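Side-chain contacts in putative acyl-CoA dehydrogenase (Burkholderia xenovorans, PDB 5JSC), which is a member of the acyl-CoA dehydrogenase family that binds flavin-adenine dinucleotide and assembles as a tetramer: residues H125-R130 with Q242-P247; F190-E195 with R200-F205. All blocks are in the same frame, centred on the assembly; numbering follows the deposited sequence. Where two conformers were deposited one is given.

Contact 1 (H125-R130 with Q242-P247); sequences HEQKTR and QMLGAP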
# COMPACT_ATOMS: atom_id res chain seq x y z
N HIS C 125 -0.09 14.21 48.35
CA HIS C 125 0.70 13.30 49.17
C HIS C 125 -0.14 12.15 49.70
O HIS C 125 0.27 10.98 49.63
CB HIS C 125 1.33 14.06 50.34
CG HIS C 125 2.33 15.09 49.92
ND1 HIS C 125 3.18 14.91 48.86
CD2 HIS C 125 2.61 16.31 50.43
CE1 HIS C 125 3.96 15.97 48.73
NE2 HIS C 125 3.63 16.84 49.67
N GLU C 126 -1.33 12.46 50.23
CA GLU C 126 -2.19 11.40 50.76
C GLU C 126 -2.59 10.44 49.66
O GLU C 126 -2.55 9.22 49.86
CB GLU C 126 -3.43 11.99 51.43
CG GLU C 126 -3.16 12.73 52.72
CD GLU C 126 -4.28 12.65 53.73
OE1 GLU C 126 -5.02 11.63 53.73
OE2 GLU C 126 -4.43 13.59 54.52
N GLN C 127 -2.97 10.96 48.49
CA GLN C 127 -3.38 10.10 47.39
C GLN C 127 -2.22 9.22 46.92
O GLN C 127 -2.39 8.01 46.73
CB GLN C 127 -3.93 10.94 46.25
CG GLN C 127 -5.27 11.60 46.58
CD GLN C 127 -5.61 12.76 45.67
OE1 GLN C 127 -4.77 13.24 44.91
NE2 GLN C 127 -6.86 13.22 45.74
N LYS C 128 -1.04 9.82 46.72
CA LYS C 128 0.10 9.01 46.30
C LYS C 128 0.45 7.96 47.35
O LYS C 128 0.76 6.81 47.02
CB LYS C 128 1.30 9.91 45.98
CG LYS C 128 1.11 10.77 44.74
CD LYS C 128 2.39 11.52 44.41
CE LYS C 128 2.24 12.41 43.18
NZ LYS C 128 3.52 13.13 42.88
N THR C 129 0.40 8.34 48.64
CA THR C 129 0.71 7.37 49.70
C THR C 129 -0.29 6.23 49.72
O THR C 129 0.08 5.07 49.96
CB THR C 129 0.73 8.09 51.05
OG1 THR C 129 1.75 9.09 51.03
CG2 THR C 129 1.01 7.12 52.19
N ARG C 130 -1.57 6.53 49.49
CA ARG C 130 -2.59 5.50 49.64
C ARG C 130 -2.57 4.51 48.49
O ARG C 130 -2.78 3.31 48.70
CB ARG C 130 -3.97 6.14 49.77
CG ARG C 130 -5.13 5.15 49.75
CD ARG C 130 -6.46 5.83 50.06
NE ARG C 130 -7.61 4.96 49.79
CZ ARG C 130 -8.06 4.02 50.61
NH1 ARG C 130 -7.45 3.79 51.77
NH2 ARG C 130 -9.12 3.29 50.27
N GLN C 242 -10.95 13.00 46.91
CA GLN C 242 -10.51 12.01 45.94
C GLN C 242 -10.29 12.60 44.56
O GLN C 242 -9.92 11.86 43.63
CB GLN C 242 -11.53 10.87 45.84
CG GLN C 242 -11.59 9.94 47.05
CD GLN C 242 -10.32 9.15 47.24
OE1 GLN C 242 -9.36 9.62 47.85
NE2 GLN C 242 -10.29 7.93 46.71
N MET C 243 -10.52 13.90 44.38
CA MET C 243 -10.26 14.52 43.09
C MET C 243 -8.76 14.61 42.85
O MET C 243 -7.99 14.96 43.75
CB MET C 243 -10.88 15.91 43.02
CG MET C 243 -10.70 16.58 41.67
SD MET C 243 -11.43 18.22 41.56
CE MET C 243 -13.17 17.82 41.68
N LEU C 244 -8.34 14.25 41.63
CA LEU C 244 -6.96 14.43 41.19
C LEU C 244 -6.84 15.77 40.49
O LEU C 244 -7.48 16.00 39.45
CB LEU C 244 -6.54 13.30 40.26
CG LEU C 244 -6.48 11.90 40.85
CD1 LEU C 244 -6.26 10.86 39.73
CD2 LEU C 244 -5.38 11.81 41.89
N GLY C 245 -6.02 16.65 41.05
CA GLY C 245 -5.87 17.96 40.46
C GLY C 245 -7.05 18.86 40.77
O GLY C 245 -7.94 18.54 41.56
N ALA C 246 -7.05 20.00 40.10
CA ALA C 246 -8.04 21.03 40.35
C ALA C 246 -9.32 20.75 39.57
O ALA C 246 -9.30 20.10 38.52
CB ALA C 246 -7.49 22.40 39.96
N PRO C 247 -10.46 21.22 40.09
CA PRO C 247 -11.72 21.06 39.35
C PRO C 247 -11.61 21.66 37.96
O PRO C 247 -11.11 22.78 37.78
CB PRO C 247 -12.73 21.82 40.22
CG PRO C 247 -12.14 21.79 41.59
CD PRO C 247 -10.66 21.89 41.39
O HOH W 1 -4.73 15.79 43.51
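A single glutamine, Q127, reaches from the first turn of helix 125-136 in the N-terminal helical part of the chain to the short edge strand 243-244, where it meets M243 and L244 in a small, largely buried, polar contact. Its CG lies beside the backbone N (chi1 -69°) and the chain runs on extended, which carries the amide across to the strand. NE2 donates to M243 O at 2.9 Å with an N-H...O angle of 160°. The acceptor lies close to the amide plane of Q127, whereas NE2 stands well above the plane of the M243 carbonyl. The same nitrogen also bonds to S241 O. On the other branch, OE1 accepts from T124 N, just before the segment, and probably from a water 2.9 Å from OE1 that in turn takes the N-H of G245. The side chains of Q127 and L244 cross obliquely, with L244 CD2 3.4 Å from Q127 OE1; L244 also packs on A118 and I119 of helix 103-122. With NE2 giving to two carbonyls and OE1 receiving a backbone N-H, the water being a likely second donor, the amide has its orientation fixed, and a buried polar group is satisfied at both ends.

Contact 2 (F190-E195 with R200-F205); sequences FARTGE and RGISAF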
# COMPACT_ATOMS: atom_id res chain seq x y z
N PHE C 190 -12.82 9.90 34.92
CA PHE C 190 -12.94 11.27 34.43
C PHE C 190 -14.41 11.57 34.22
O PHE C 190 -15.13 10.77 33.62
CB PHE C 190 -12.13 11.46 33.14
CG PHE C 190 -10.67 11.19 33.34
CD1 PHE C 190 -10.18 9.89 33.28
CD2 PHE C 190 -9.80 12.22 33.66
CE1 PHE C 190 -8.84 9.63 33.50
CE2 PHE C 190 -8.45 11.97 33.87
CZ PHE C 190 -7.97 10.66 33.80
N ALA C 191 -14.86 12.71 34.74
CA ALA C 191 -16.29 13.03 34.74
C ALA C 191 -16.48 14.51 34.51
O ALA C 191 -15.60 15.32 34.81
CB ALA C 191 -16.95 12.62 36.07
N ARG C 192 -17.65 14.87 33.99
CA ARG C 192 -17.95 16.27 33.71
C ARG C 192 -18.43 16.97 34.98
O ARG C 192 -19.52 16.67 35.49
CB ARG C 192 -18.99 16.40 32.61
CG ARG C 192 -19.33 17.86 32.29
CD ARG C 192 -20.11 18.01 30.98
NE ARG C 192 -19.41 17.28 29.92
CZ ARG C 192 -18.31 17.72 29.30
NH1 ARG C 192 -17.80 18.92 29.59
NH2 ARG C 192 -17.72 16.96 28.39
N THR C 193 -17.65 17.91 35.48
CA THR C 193 -18.05 18.74 36.61
C THR C 193 -18.59 20.10 36.19
O THR C 193 -19.23 20.77 37.00
CB THR C 193 -16.87 18.93 37.58
OG1 THR C 193 -15.68 19.23 36.83
CG2 THR C 193 -16.64 17.66 38.39
N GLY C 194 -18.35 20.53 34.95
CA GLY C 194 -19.09 21.64 34.37
C GLY C 194 -18.50 23.02 34.55
O GLY C 194 -19.23 24.01 34.38
N GLU C 195 -17.21 23.14 34.86
CA GLU C 195 -16.62 24.46 35.08
C GLU C 195 -16.73 25.34 33.84
O GLU C 195 -16.84 26.57 33.95
CB GLU C 195 -15.16 24.33 35.49
CG GLU C 195 -14.94 23.95 36.94
CD GLU C 195 -15.33 22.52 37.27
OE1 GLU C 195 -15.56 22.23 38.46
OE2 GLU C 195 -15.42 21.67 36.35
N ARG C 200 -12.95 21.79 28.94
CA ARG C 200 -12.63 22.59 30.12
C ARG C 200 -13.61 22.34 31.26
O ARG C 200 -13.61 23.10 32.24
CB ARG C 200 -12.57 24.07 29.74
CG ARG C 200 -11.49 24.35 28.70
CD ARG C 200 -11.22 25.84 28.51
NE ARG C 200 -12.36 26.55 27.94
CZ ARG C 200 -13.02 27.52 28.55
NH1 ARG C 200 -12.65 27.92 29.77
NH2 ARG C 200 -14.05 28.10 27.96
N GLY C 201 -14.43 21.30 31.17
CA GLY C 201 -15.40 21.00 32.21
C GLY C 201 -15.26 19.63 32.85
O GLY C 201 -16.22 19.11 33.43
N ILE C 202 -14.07 19.04 32.79
CA ILE C 202 -13.86 17.66 33.22
C ILE C 202 -12.96 17.66 34.45
O ILE C 202 -12.01 18.44 34.53
CB ILE C 202 -13.25 16.83 32.07
CG1 ILE C 202 -14.27 16.72 30.91
CG2 ILE C 202 -12.80 15.44 32.54
CD1 ILE C 202 -13.69 16.28 29.57
N SER C 203 -13.26 16.77 35.40
CA SER C 203 -12.41 16.55 36.56
C SER C 203 -12.09 15.07 36.67
O SER C 203 -12.81 14.22 36.14
CB SER C 203 -13.08 17.04 37.86
OG SER C 203 -13.34 18.43 37.80
N ALA C 204 -10.99 14.76 37.35
CA ALA C 204 -10.52 13.40 37.55
C ALA C 204 -10.69 13.00 39.01
O ALA C 204 -10.45 13.81 39.91
CB ALA C 204 -9.05 13.27 37.15
N PHE C 205 -11.09 11.74 39.25
CA PHE C 205 -11.31 11.22 40.60
C PHE C 205 -10.70 9.84 40.75
O PHE C 205 -10.75 9.04 39.82
CB PHE C 205 -12.81 11.10 40.93
CG PHE C 205 -13.57 12.39 40.87
CD1 PHE C 205 -14.17 12.81 39.68
CD2 PHE C 205 -13.69 13.18 42.00
CE1 PHE C 205 -14.87 13.99 39.63
CE2 PHE C 205 -14.40 14.37 41.95
CZ PHE C 205 -14.99 14.78 40.77
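T193 and S203 meet by their hydroxyls at the turn end of an antiparallel beta hairpin, strands 186-192 and 202-208, in the beta-rich middle domain of the acyl-CoA dehydrogenase fold. A191 and S203 form the hydrogen-bonded pair, each N-H meeting the other's carbonyl nearly head-on, with A191 N to S203 O at 2.9 Å. The non-hydrogen-bonded pairs F190-A204 and R192-I202 flank it, their side chains on the sheet face covered in part by helix 250-286. There the F190 ring brings CE2 to 3.6 Å from A204 CB.

Beyond R192 the chain turns, and G201 O accepts from both T193 N and G194 N, the latter bond almost straight at 176°. The T193 side chain can be followed outward from here. Its CB lies 3.6 Å from S203 OG and then forks. The methyl, CG2, packs against S203 CB and comes to the edge of the F205 ring, near its plane, 4.1 Å from CZ. The hydroxyl takes the position between backbone N and carbonyl carbon (chi1 45°), which turns it toward the serine. OG1 thus accepts from S203 OG and donates to E195 OE2, while S203 OG itself receives G248 N; a chain of hydrogen bonds runs from G248 N through the two hydroxyls to the carboxylate. E195 folds back at chi2 to bring its carboxylate within range, and E195 OE2 uses its syn lone pair to accept T193 OG1 at 2.5 Å.

How the contacts relate
The two contacts lie with centres about 15 Å apart, on the same side of the chain's centre, and both reach one mixed sheet: strand 202-208 of contact 2 is the neighbour of strand 243-244 of contact 1. The bond between L244 N and A204 O, probable at 2.8 Å, joins them, and P247 packs on E195 and S203 near the hairpin turn. Along the chain, helix 125-136 comes first, the hairpin of contact 2 follows, and 242-247 comes last of the four segments. Contact 1 thus ties the helix to the outer strand by side chains, and the strand is paired with the hairpin, whose F190 side chain lies about 7 Å from the bound flavin-adenine dinucleotide.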